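Local coordinates for protein NDP-N-acetyl-D-galactosaminuronic acid dehydrogenase (Methanosarcina mazei Go1, PDB 3G79) that probably oxidises UDP-N-acetyl-D-mannosamine to UDP-N-acetyl-D-mannosaminouronate, passing the electrons to two molecules of NAD+, at residues Ala432-Ala435 against Lys436-Ala440; Asn451-Pro455 against Asp456-Gly460; Pro374-Pro377 against Tyr378-Cys382; Ala362-Lys365 against Asp366-Asp369; Val397-Pro400 against Gly401-Ile404. All blocks are in the same frame, centred on the assembly; numbering follows the deposited sequence.

Contact 1: Ala432-Ala435 against Lys436-Ala440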
loop_
_atom_site.group_PDB
_atom_site.type_symbol
_atom_site.label_atom_id
_atom_site.label_comp_id
_atom_site.label_asym_id
_atom_site.label_seq_id
_atom_site.Cartn_x
_atom_site.Cartn_y
_atom_site.Cartn_z
ATOM N N ALA A 432 -19.849 -16.213 24.687
ATOM C CA ALA A 432 -21.219 -15.753 24.477
ATOM C C ALA A 432 -22.138 -15.892 25.715
ATOM O O ALA A 432 -22.795 -14.931 26.103
ATOM C CB ALA A 432 -21.850 -16.439 23.235
ATOM N N ASP A 433 -22.175 -17.080 26.315
ATOM C CA ASP A 433 -23.004 -17.375 27.489
ATOM C C ASP A 433 -22.927 -16.291 28.542
ATOM O O ASP A 433 -23.946 -15.812 29.057
ATOM C CB ASP A 433 -22.499 -18.641 28.188
ATOM C CG ASP A 433 -22.896 -19.894 27.495
ATOM O OD1 ASP A 433 -23.868 -19.862 26.723
ATOM O OD2 ASP A 433 -22.210 -20.920 27.737
ATOM N N TRP A 434 -21.687 -15.950 28.862
ATOM C CA TRP A 434 -21.358 -15.084 29.963
ATOM C C TRP A 434 -21.864 -13.676 29.697
ATOM O O TRP A 434 -22.541 -13.088 30.538
ATOM C CB TRP A 434 -19.850 -15.088 30.189
ATOM C CG TRP A 434 -19.452 -14.401 31.410
ATOM C CD1 TRP A 434 -19.329 -14.950 32.654
ATOM C CD2 TRP A 434 -19.104 -13.017 31.544
ATOM N NE1 TRP A 434 -18.921 -13.988 33.560
ATOM C CE2 TRP A 434 -18.782 -12.793 32.903
ATOM C CE3 TRP A 434 -19.032 -11.947 30.652
ATOM C CZ2 TRP A 434 -18.391 -11.539 33.388
ATOM C CZ3 TRP A 434 -18.643 -10.706 31.135
ATOM C CH2 TRP A 434 -18.327 -10.514 32.491
ATOM N N ALA A 435 -21.554 -13.152 28.524
ATOM C CA ALA A 435 -21.993 -11.803 28.153
ATOM C C ALA A 435 -23.504 -11.755 28.068
ATOM O O ALA A 435 -24.120 -10.754 28.441
ATOM C CB ALA A 435 -21.361 -11.358 26.834
ATOM N N LYS A 436 -24.101 -12.842 27.595
ATOM C CA LYS A 436 -25.545 -12.932 27.520
ATOM C C LYS A 436 -26.154 -12.838 28.905
ATOM O O LYS A 436 -27.133 -12.130 29.102
ATOM C CB LYS A 436 -25.983 -14.239 26.870
ATOM C CG LYS A 436 -27.314 -14.153 26.118
ATOM C CD LYS A 436 -28.485 -14.531 26.977
ATOM C CE LYS A 436 -29.817 -14.356 26.222
ATOM N NZ LYS A 436 -29.945 -15.309 25.072
ATOM N N LYS A 437 -25.588 -13.559 29.862
ATOM C CA LYS A 437 -26.204 -13.574 31.180
ATOM C C LYS A 437 -25.884 -12.314 31.972
ATOM O O LYS A 437 -26.758 -11.764 32.624
ATOM C CB LYS A 437 -25.968 -14.895 31.953
ATOM C CG LYS A 437 -24.607 -15.123 32.627
ATOM C CD LYS A 437 -24.161 -16.622 32.543
ATOM C CE LYS A 437 -25.356 -17.620 32.596
ATOM N NZ LYS A 437 -25.222 -18.763 31.625
ATOM N N VAL A 438 -24.657 -11.827 31.882
ATOM C CA VAL A 438 -24.324 -10.611 32.583
ATOM C C VAL A 438 -25.086 -9.425 31.995
ATOM O O VAL A 438 -25.692 -8.659 32.729
ATOM C CB VAL A 438 -22.850 -10.391 32.567
ATOM C CG1 VAL A 438 -22.541 -9.072 33.203
ATOM C CG2 VAL A 438 -22.175 -11.504 33.350
ATOM N N SER A 439 -25.097 -9.285 30.672
ATOM C CA SER A 439 -25.915 -8.247 30.061
ATOM C C SER A 439 -27.377 -8.470 30.465
ATOM O O SER A 439 -28.155 -7.515 30.589
ATOM C CB SER A 439 -25.769 -8.225 28.523
ATOM O OG SER A 439 -26.534 -9.245 27.880
ATOM N N ALA A 440 -27.737 -9.733 30.716
ATOM C CA ALA A 440 -29.146 -10.117 30.819
ATOM C C ALA A 440 -29.699 -9.600 29.482
ATOM O O ALA A 440 -28.921 -9.079 28.680
ATOM C CB ALA A 440 -29.812 -9.468 32.042
#
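Trp434 turns CG opposite its backbone N (chi1 -171°), which lays the indole along the helix surface, and Val438, one turn on, sets CG2 beside its own N and opposite its carbonyl carbon; the two side chains meet there. CG2 stands over the centre of one indole face, 3.7 Å from the centroid of the six-membered ring of Trp434 and 13° off its normal, a CH-pi contact. Val438 N also donates to Trp434 O at 2.8 Å, almost straight at 171°. Three more i to i+4 bonds, from Lys436, Lys437 and Ser439, complete helix 432-439 of the C-terminal Rossmann-like domain, and Ala440 leaves it with positive phi. Trp434 and Val438 pack on helix 408-412, through Leu408, Glu409 and Val412. An exchange of Trp434 for alanine would probably deprive Val438 CG2 of its aromatic face and open a gap toward Leu408. On another side of the helix the bent Lys437 chain passes Asp433 O, while Lys437 NZ stays 5.2 Å from Asp433 OD1. That carboxylate is salt-bridged to Lys461, whose carbonyl accepts from Lys436 NZ.

Contact 2: Asn451-Pro455 against Asp456-Gly460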
loop_
_atom_site.group_PDB
_atom_site.type_symbol
_atom_site.label_atom_id
_atom_site.label_comp_id
_atom_site.label_asym_id
_atom_site.label_seq_id
_atom_site.Cartn_x
_atom_site.Cartn_y
_atom_site.Cartn_z
ATOM N N ASN A 451 -12.448 -7.495 15.088
ATOM C CA ASN A 451 -12.328 -8.878 14.614
ATOM C C ASN A 451 -11.879 -9.856 15.714
ATOM O O ASN A 451 -11.090 -10.734 15.442
ATOM C CB ASN A 451 -11.359 -8.989 13.420
ATOM C CG ASN A 451 -11.464 -10.342 12.689
ATOM O OD1 ASN A 451 -12.543 -10.884 12.511
ATOM N ND2 ASN A 451 -10.333 -10.888 12.279
ATOM N N VAL A 452 -12.372 -9.709 16.946
ATOM C CA VAL A 452 -12.099 -10.694 17.994
ATOM C C VAL A 452 -13.270 -11.615 18.354
ATOM O O VAL A 452 -13.076 -12.629 19.003
ATOM C CB VAL A 452 -11.577 -10.031 19.277
ATOM C CG1 VAL A 452 -10.486 -9.022 18.951
ATOM C CG2 VAL A 452 -12.696 -9.386 20.050
ATOM N N ILE A 453 -14.481 -11.265 17.934
ATOM C CA ILE A 453 -15.687 -12.020 18.286
ATOM C C ILE A 453 -16.067 -12.953 17.143
ATOM O O ILE A 453 -16.215 -12.535 15.984
ATOM C CB ILE A 453 -16.860 -11.065 18.716
ATOM C CG1 ILE A 453 -16.877 -10.905 20.225
ATOM C CG2 ILE A 453 -18.211 -11.623 18.441
ATOM C CD1 ILE A 453 -16.246 -9.696 20.669
ATOM N N GLU A 454 -16.216 -14.224 17.474
ATOM C CA GLU A 454 -16.650 -15.208 16.502
ATOM C C GLU A 454 -18.169 -15.100 16.404
ATOM O O GLU A 454 -18.873 -15.385 17.371
ATOM C CB GLU A 454 -16.202 -16.620 16.917
ATOM C CG GLU A 454 -16.085 -17.614 15.753
ATOM C CD GLU A 454 -17.430 -18.130 15.263
ATOM O OE1 GLU A 454 -18.128 -18.800 16.055
ATOM O OE2 GLU A 454 -17.786 -17.876 14.087
ATOM N N PRO A 455 -18.673 -14.688 15.228
ATOM C CA PRO A 455 -20.101 -14.416 15.001
ATOM C C PRO A 455 -21.030 -15.574 15.358
ATOM O O PRO A 455 -22.035 -15.352 16.039
ATOM C CB PRO A 455 -20.193 -14.128 13.491
ATOM C CG PRO A 455 -18.799 -13.842 13.044
ATOM C CD PRO A 455 -17.867 -14.555 13.997
ATOM N N ASP A 456 -20.732 -16.797 14.912
ATOM C CA ASP A 456 -21.739 -17.848 15.040
ATOM C C ASP A 456 -22.008 -18.253 16.472
ATOM O O ASP A 456 -23.156 -18.511 16.843
ATOM C CB ASP A 456 -21.438 -19.038 14.139
ATOM C CG ASP A 456 -21.499 -18.666 12.647
ATOM O OD1 ASP A 456 -22.104 -17.634 12.303
ATOM O OD2 ASP A 456 -20.933 -19.398 11.815
ATOM N N GLU A 457 -20.954 -18.250 17.288
ATOM C CA GLU A 457 -21.071 -18.465 18.719
ATOM C C GLU A 457 -22.130 -17.527 19.341
ATOM O O GLU A 457 -23.007 -17.971 20.087
ATOM C CB GLU A 457 -19.714 -18.278 19.379
ATOM C CG GLU A 457 -19.657 -18.672 20.859
ATOM C CD GLU A 457 -18.356 -18.241 21.526
ATOM O OE1 GLU A 457 -18.354 -18.047 22.774
ATOM O OE2 GLU A 457 -17.334 -18.090 20.803
ATOM N N PHE A 458 -22.055 -16.252 18.992
ATOM C CA PHE A 458 -22.891 -15.229 19.584
ATOM C C PHE A 458 -24.274 -15.133 18.960
ATOM O O PHE A 458 -25.263 -14.916 19.683
ATOM C CB PHE A 458 -22.178 -13.872 19.546
ATOM C CG PHE A 458 -21.061 -13.745 20.564
ATOM C CD1 PHE A 458 -21.192 -12.890 21.658
ATOM C CD2 PHE A 458 -19.885 -14.483 20.432
ATOM C CE1 PHE A 458 -20.176 -12.757 22.582
ATOM C CE2 PHE A 458 -18.849 -14.354 21.358
ATOM C CZ PHE A 458 -18.998 -13.504 22.439
ATOM N N ILE A 459 -24.344 -15.294 17.638
ATOM C CA ILE A 459 -25.620 -15.354 16.933
ATOM C C ILE A 459 -26.476 -16.540 17.445
ATOM O O ILE A 459 -27.665 -16.389 17.741
ATOM C CB ILE A 459 -25.390 -15.455 15.406
ATOM C CG1 ILE A 459 -24.827 -14.150 14.829
ATOM C CG2 ILE A 459 -26.633 -15.805 14.701
ATOM C CD1 ILE A 459 -24.360 -14.283 13.372
ATOM N N GLY A 460 -25.855 -17.708 17.584
ATOM C CA GLY A 460 -26.580 -18.918 18.009
ATOM C C GLY A 460 -27.136 -18.844 19.419
ATOM O O GLY A 460 -27.935 -19.680 19.835
#
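The Phe458 ring takes Ile453 CG2 over one face, 3.9 Å above its plane and displaced toward the rim, and meets Glu454 O at its edge, with that oxygen 3.3 Å from Phe458 CD2. The Ile453 side chain crosses the ring at about a right angle in a CH-pi contact, and Phe463 adds an edge-to-face partner. The carboxylates of Glu454 and Asp456 are turned 84° to each other; Glu454 OE2 and Asp456 OD2 lie 4.2 Å apart, a probably unfavourable proximity of like charges, though Asp456 OD1 has a weak hydrogen bond to His473 NE2. Glu454 is the N-cap of helix 455-459, and a bend at chi2 (-76°) folds its carboxylate back over the first turn. Glu457 N reaches Glu454 OE1 at 3.1 Å from above the carboxylate plane, while Asp456 N gives a weak bond to Glu454 OE2. Pro455 opens the helix, and its O accepts from Ile459 N at 2.8 Å; Pro455 CB lies 4.2 Å from Ile459 CD1, and both rest on Tyr465 of strand 464-467. With an alanine in place of Phe458, Ile453 CG2 would probably lose the ring face under it and Phe463 its stacking partner. Glu457 OE1 accepts from Ala432 N, at the start of the preceding helix.

Contact 3: Pro374-Pro377 against Tyr378-Cys382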
loop_
_atom_site.group_PDB
_atom_site.type_symbol
_atom_site.label_atom_id
_atom_site.label_comp_id
_atom_site.label_asym_id
_atom_site.label_seq_id
_atom_site.Cartn_x
_atom_site.Cartn_y
_atom_site.Cartn_z
ATOM N N PRO A 374 -9.632 6.349 18.996
ATOM C CA PRO A 374 -10.884 6.445 18.264
ATOM C C PRO A 374 -12.085 6.030 19.146
ATOM O O PRO A 374 -13.247 6.215 18.730
ATOM C CB PRO A 374 -10.680 5.510 17.064
ATOM C CG PRO A 374 -9.585 4.533 17.506
ATOM C CD PRO A 374 -8.739 5.283 18.483
ATOM N N SER A 375 -11.823 5.529 20.361
ATOM C CA SER A 375 -12.898 5.218 21.320
ATOM C C SER A 375 -13.552 6.485 21.887
ATOM O O SER A 375 -14.731 6.467 22.278
ATOM C CB SER A 375 -12.374 4.356 22.478
ATOM O OG SER A 375 -11.792 3.158 21.992
ATOM N N GLU A 376 -12.792 7.579 21.937
ATOM C CA GLU A 376 -13.343 8.829 22.443
ATOM C C GLU A 376 -14.463 9.357 21.536
ATOM O O GLU A 376 -15.589 9.438 21.987
ATOM C CB GLU A 376 -12.262 9.874 22.691
ATOM C CG GLU A 376 -12.731 11.063 23.441
ATOM C CD GLU A 376 -11.604 11.727 24.210
ATOM O OE1 GLU A 376 -11.789 12.887 24.644
ATOM O OE2 GLU A 376 -10.542 11.083 24.411
ATOM N N PRO A 377 -14.179 9.680 20.247
ATOM C CA PRO A 377 -15.336 10.184 19.484
ATOM C C PRO A 377 -16.532 9.234 19.476
ATOM O O PRO A 377 -17.646 9.701 19.351
ATOM C CB PRO A 377 -14.788 10.411 18.073
ATOM C CG PRO A 377 -13.578 9.521 17.977
ATOM C CD PRO A 377 -13.000 9.477 19.369
ATOM N N TYR A 378 -16.314 7.930 19.633
ATOM C CA TYR A 378 -17.423 6.978 19.698
ATOM C C TYR A 378 -18.199 7.170 20.976
ATOM O O TYR A 378 -19.426 7.328 20.947
ATOM C CB TYR A 378 -16.949 5.538 19.607
ATOM C CG TYR A 378 -18.102 4.548 19.762
ATOM C CD1 TYR A 378 -18.666 3.891 18.643
ATOM C CD2 TYR A 378 -18.635 4.260 21.038
ATOM C CE1 TYR A 378 -19.723 2.997 18.804
ATOM C CE2 TYR A 378 -19.665 3.390 21.191
ATOM C CZ TYR A 378 -20.230 2.761 20.070
ATOM O OH TYR A 378 -21.282 1.866 20.274
ATOM N N ARG A 379 -17.489 7.155 22.102
ATOM C CA ARG A 379 -18.128 7.380 23.391
ATOM C C ARG A 379 -18.949 8.661 23.362
ATOM O O ARG A 379 -20.054 8.713 23.917
ATOM C CB ARG A 379 -17.096 7.421 24.524
ATOM C CG ARG A 379 -17.679 7.814 25.860
ATOM C CD ARG A 379 -16.632 7.876 26.922
ATOM N NE ARG A 379 -17.203 8.319 28.164
ATOM C CZ ARG A 379 -17.249 9.575 28.621
ATOM N NH1 ARG A 379 -16.764 10.615 27.934
ATOM N NH2 ARG A 379 -17.822 9.797 29.798
ATOM N N ASP A 380 -18.435 9.672 22.677
ATOM C CA ASP A 380 -19.107 10.959 22.614
ATOM C C ASP A 380 -20.417 10.951 21.853
ATOM O O ASP A 380 -21.385 11.600 22.290
ATOM C CB ASP A 380 -18.146 12.046 22.109
ATOM C CG ASP A 380 -17.259 12.593 23.231
ATOM O OD1 ASP A 380 -17.623 12.427 24.417
ATOM O OD2 ASP A 380 -16.203 13.190 22.940
ATOM N N LEU A 381 -20.457 10.215 20.732
ATOM C CA LEU A 381 -21.690 9.992 19.968
ATOM C C LEU A 381 -22.776 9.311 20.796
ATOM O O LEU A 381 -23.952 9.711 20.752
ATOM C CB LEU A 381 -21.415 9.191 18.692
ATOM C CG LEU A 381 -20.627 9.950 17.602
ATOM C CD1 LEU A 381 -20.069 9.008 16.554
ATOM C CD2 LEU A 381 -21.406 11.137 16.954
ATOM N N CYS A 382 -22.412 8.312 21.584
ATOM C CA CYS A 382 -23.433 7.650 22.365
ATOM C C CYS A 382 -24.042 8.548 23.439
ATOM O O CYS A 382 -25.252 8.546 23.635
ATOM C CB CYS A 382 -22.876 6.429 23.022
ATOM S SG CYS A 382 -22.202 5.338 21.829
#
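Main-chain hydrogen bonds carry this contact: Arg379 N donates to Ser375 O at 2.8 Å, Asp380 N to Glu376 O at 2.9 Å, and Leu381 N to Pro377 O at a longer 3.2 Å. Pro377, lacking an N-H, sits in the opening turns of helix 375-385. Side-chain carbons pack against these same carbonyl oxygens: Leu381 CG lies 3.5 Å from Pro377 O, and Arg379 CB 3.4 Å from Ser375 O. Beyond the helix, Tyr378, Pro377 and Leu381 pack on helix 321-345, and the extended Arg379 chain touches Met358 and Val391 of the sheet. Charged groups form the third kind. Glu376, its CG opposite the backbone N (chi1 -169°) and its chain extended, runs beside Asp380 and points the same way, Glu376 CG 4.1 Å from Asp380 OD2, with the carboxylate planes 81° apart. Glu376 OE1 remains 4.7 Å from the like-charged Asp380 OD2; Arg379 NH1, 6.4 Å from Glu376 OE1, is too far for a salt bridge with it. Glu376 OE2 is instead hydrogen-bonded to Tyr399 OH. Two acids one turn apart would tend to raise each other's affinity for a proton; the Tyr399 bond and the helix start may offset this for Glu376, and solvent may do so for Asp380.

Contact 4: Ala362-Lys365 against Asp366-Asp369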
loop_
_atom_site.group_PDB
_atom_site.type_symbol
_atom_site.label_atom_id
_atom_site.label_comp_id
_atom_site.label_asym_id
_atom_site.label_seq_id
_atom_site.Cartn_x
_atom_site.Cartn_y
_atom_site.Cartn_z
ATOM N N ALA A 362 -7.899 1.767 25.153
ATOM C CA ALA A 362 -6.676 1.820 24.338
ATOM C C ALA A 362 -6.998 1.335 22.925
ATOM O O ALA A 362 -8.066 0.794 22.705
ATOM C CB ALA A 362 -5.605 0.996 24.933
ATOM N N PHE A 363 -6.111 1.519 21.958
ATOM C CA PHE A 363 -6.462 1.080 20.584
ATOM C C PHE A 363 -5.564 -0.017 20.006
ATOM O O PHE A 363 -5.887 -0.555 18.948
ATOM C CB PHE A 363 -6.600 2.267 19.612
ATOM C CG PHE A 363 -5.411 3.171 19.610
ATOM C CD1 PHE A 363 -4.395 2.992 18.668
ATOM C CD2 PHE A 363 -5.289 4.178 20.568
ATOM C CE1 PHE A 363 -3.267 3.824 18.670
ATOM C CE2 PHE A 363 -4.167 5.009 20.614
ATOM C CZ PHE A 363 -3.150 4.849 19.666
ATOM N N ILE A 364 -4.473 -0.358 20.710
ATOM C CA ILE A 364 -3.623 -1.528 20.367
ATOM C C ILE A 364 -3.855 -2.722 21.285
ATOM O O ILE A 364 -3.932 -2.562 22.492
ATOM C CB ILE A 364 -2.067 -1.246 20.358
ATOM C CG1 ILE A 364 -1.724 0.182 19.922
ATOM C CG2 ILE A 364 -1.352 -2.276 19.470
ATOM C CD1 ILE A 364 -1.570 1.097 21.082
ATOM N N LYS A 365 -3.907 -3.909 20.685
ATOM C CA LYS A 365 -4.103 -5.171 21.380
ATOM C C LYS A 365 -3.230 -5.236 22.616
ATOM O O LYS A 365 -2.052 -5.499 22.505
ATOM C CB LYS A 365 -3.779 -6.343 20.444
ATOM C CG LYS A 365 -3.876 -7.734 21.072
ATOM C CD LYS A 365 -3.686 -8.809 20.002
ATOM C CE LYS A 365 -3.961 -10.244 20.517
ATOM N NZ LYS A 365 -3.933 -11.293 19.405
ATOM N N ASP A 366 -3.812 -4.947 23.777
ATOM C CA ASP A 366 -3.139 -5.046 25.097
ATOM C C ASP A 366 -2.195 -3.910 25.489
ATOM O O ASP A 366 -1.220 -4.128 26.196
ATOM C CB ASP A 366 -2.489 -6.418 25.279
ATOM C CG ASP A 366 -3.518 -7.529 25.356
ATOM O OD1 ASP A 366 -3.276 -8.605 24.775
ATOM O OD2 ASP A 366 -4.587 -7.320 25.986
ATOM N N SER A 367 -2.506 -2.694 25.050
ATOM C CA SER A 367 -1.661 -1.556 25.355
ATOM C C SER A 367 -2.280 -0.678 26.410
ATOM O O SER A 367 -3.492 -0.633 26.529
ATOM C CB SER A 367 -1.451 -0.711 24.120
ATOM O OG SER A 367 -1.005 0.585 24.492
ATOM N N ASP A 368 -1.438 0.049 27.136
ATOM C CA ASP A 368 -1.884 1.019 28.141
ATOM C C ASP A 368 -2.086 2.455 27.641
ATOM O O ASP A 368 -2.202 3.377 28.443
ATOM C CB ASP A 368 -0.927 1.020 29.355
ATOM C CG ASP A 368 0.444 1.661 29.072
ATOM O OD1 ASP A 368 1.299 1.599 29.984
ATOM O OD2 ASP A 368 0.690 2.224 27.985
ATOM N N ASP A 369 -2.118 2.661 26.333
ATOM C CA ASP A 369 -2.135 4.026 25.859
ATOM C C ASP A 369 -3.313 4.377 24.978
ATOM O O ASP A 369 -3.698 3.628 24.058
ATOM C CB ASP A 369 -0.822 4.375 25.152
ATOM C CG ASP A 369 -0.851 4.033 23.682
ATOM O OD1 ASP A 369 -0.450 4.892 22.844
ATOM O OD2 ASP A 369 -1.312 2.901 23.395
#
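Ser367 N donates to Ile364 O at 2.9 Å, closing a type II beta turn with Lys365 and Asp366 at its corners; Asp366 takes the positive phi (79°) of the second corner. Ser367 directs OG opposite its backbone N (chi1 161°), toward Asp369, two residues on, where it donates to Asp369 OD2 at 2.6 Å on the anti side, 28° out of the carboxylate plane. Asp369 holds CG between its backbone N and carbonyl carbon, bringing OD1 to 4.2 Å from Phe363 CZ; ring and carboxylate planes stand about midway between parallel and perpendicular. Ile364 reaches over one face of the Phe363 ring with CD1, but its unstaggered torsions and very close approach to Asp369 make this pose doubtful. Ala362 CB points toward residues 366-369, 3.1 Å from Ser367 O and 3.4 Å from Asp369 O. Asp366 is held by Tyr395 OH and Ser425 OG, with its N on His424 ND1. The turn lies in the loop between strand 355-359 and helix 375-385, touching the loop after strand 388-392 and the start of helix 425-428, while Phe363 rests on Thr373 and Pro374 just ahead of helix 375-385.

Contact 5: Val397-Pro400 against Gly401-Ile404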
loop_
_atom_site.group_PDB
_atom_site.type_symbol
_atom_site.label_atom_id
_atom_site.label_comp_id
_atom_site.label_asym_id
_atom_site.label_seq_id
_atom_site.Cartn_x
_atom_site.Cartn_y
_atom_site.Cartn_z
ATOM N N VAL A 397 -5.263 3.123 32.930
ATOM C CA VAL A 397 -5.683 3.739 34.164
ATOM C C VAL A 397 -5.479 5.254 34.043
ATOM O O VAL A 397 -4.481 5.715 33.466
ATOM C CB VAL A 397 -4.971 3.090 35.401
ATOM C CG1 VAL A 397 -3.508 3.525 35.500
ATOM C CG2 VAL A 397 -5.752 3.351 36.704
ATOM N N ASN A 398 -6.448 6.019 34.542
ATOM C CA ASN A 398 -6.305 7.471 34.694
ATOM C C ASN A 398 -6.337 8.222 33.380
ATOM O O ASN A 398 -5.340 8.829 32.974
ATOM C CB ASN A 398 -5.029 7.838 35.477
ATOM C CG ASN A 398 -5.196 7.674 36.974
ATOM O OD1 ASN A 398 -4.306 7.158 37.654
ATOM N ND2 ASN A 398 -6.340 8.113 37.498
ATOM N N TYR A 399 -7.477 8.165 32.708
ATOM C CA TYR A 399 -7.674 9.011 31.548
ATOM C C TYR A 399 -8.230 10.318 32.073
ATOM O O TYR A 399 -9.013 10.316 33.042
ATOM C CB TYR A 399 -8.624 8.380 30.528
ATOM C CG TYR A 399 -8.514 8.947 29.130
ATOM C CD1 TYR A 399 -7.495 8.538 28.268
ATOM C CD2 TYR A 399 -9.430 9.883 28.661
ATOM C CE1 TYR A 399 -7.404 9.033 26.975
ATOM C CE2 TYR A 399 -9.332 10.405 27.363
ATOM C CZ TYR A 399 -8.322 9.965 26.538
ATOM O OH TYR A 399 -8.226 10.462 25.264
ATOM N N PRO A 400 -7.806 11.441 31.462
ATOM C CA PRO A 400 -8.291 12.736 31.954
ATOM C C PRO A 400 -9.804 12.960 31.677
ATOM O O PRO A 400 -10.258 12.834 30.525
ATOM C CB PRO A 400 -7.394 13.753 31.216
ATOM C CG PRO A 400 -6.264 12.918 30.582
ATOM C CD PRO A 400 -6.846 11.583 30.348
ATOM N N GLY A 401 -10.545 13.263 32.752
ATOM C CA GLY A 401 -11.982 13.580 32.719
ATOM C C GLY A 401 -12.887 12.489 32.161
ATOM O O GLY A 401 -13.947 12.792 31.620
ATOM N N VAL A 402 -12.469 11.226 32.295
ATOM C CA VAL A 402 -13.161 10.058 31.717
ATOM C C VAL A 402 -12.863 8.822 32.586
ATOM O O VAL A 402 -11.707 8.446 32.744
ATOM C CB VAL A 402 -12.704 9.825 30.228
ATOM C CG1 VAL A 402 -12.914 8.402 29.772
ATOM C CG2 VAL A 402 -13.407 10.773 29.279
ATOM N N GLU A 403 -13.898 8.191 33.145
ATOM C CA GLU A 403 -13.683 7.057 34.072
ATOM C C GLU A 403 -13.734 5.660 33.438
ATOM O O GLU A 403 -14.714 5.301 32.804
ATOM C CB GLU A 403 -14.560 7.157 35.345
ATOM C CG GLU A 403 -15.988 7.690 35.176
ATOM C CD GLU A 403 -16.773 7.774 36.515
ATOM O OE1 GLU A 403 -17.738 8.572 36.593
ATOM O OE2 GLU A 403 -16.431 7.048 37.481
ATOM N N ILE A 404 -12.647 4.903 33.610
ATOM C CA ILE A 404 -12.416 3.605 32.952
ATOM C C ILE A 404 -12.374 2.547 34.031
ATOM O O ILE A 404 -11.872 2.801 35.122
ATOM C CB ILE A 404 -11.029 3.553 32.152
ATOM C CG1 ILE A 404 -11.037 4.374 30.851
ATOM C CG2 ILE A 404 -10.671 2.135 31.721
ATOM C CD1 ILE A 404 -11.102 5.859 30.991
#
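Tyr399 and Val402 lie side by side, pointing the same way, and form the close part of this contact: Tyr399 CD2 is 3.6 Å from Val402 CB and 3.9 Å from Val402 CG1. Ile404 comes in from further along the chain, its CD1 3.6 Å from Tyr399 CB. One face of the phenol ring is covered near its rim by Pro400 CD, 3.3 Å above the plane of the Tyr399 ring. CG opposite the backbone N (chi1 -160°) carries the ring over beside Val402, where Trp361 meets it edge-to-face and its hydroxyl is hydrogen-bonded to the acid Glu376; Val402 and Ile404 also pack on Trp361. The outer side is looser. Pro400 and Gly401 are exposed, and no hydrogen bond spans the turn: Tyr399 O faces Val402 O, another acceptor, at 3.3 Å. Gly401 has positive phi, and a CB there would come within 3.1 Å of Pro400 C, a tight fit. Proline and glycine at the two corners are the classic pairing of a type II beta turn, here from Tyr399 to Val402, and it reverses the chain in the connection from strand 388-392 to 404-405, an outermost strand of the parallel Rossmann-like sheet.

From the N terminus the order is contact 4, contact 3, contact 5, contact 1, contact 2; all run in series, none nested or crossing. Contact 4 closes a turn after strand 355-359, and contact 3 builds the helix that leads on to strand 388-392, a beta-alpha-beta unit; they touch where Phe363 CB lies 3.9 Å from Pro374 CD. Contact 5 turns the chain ahead of edge strand 404-405 and comes back against contact 3, Val402 CG2 packing on Arg379 NH1. Contacts 1 and 2, on the helices flanking strand 445-448, join through Ala432 N and Glu457 OE1 at 3.0 Å. The two groups do not touch; the nearest atoms of contacts 2 and 4 are about 7 Å apart.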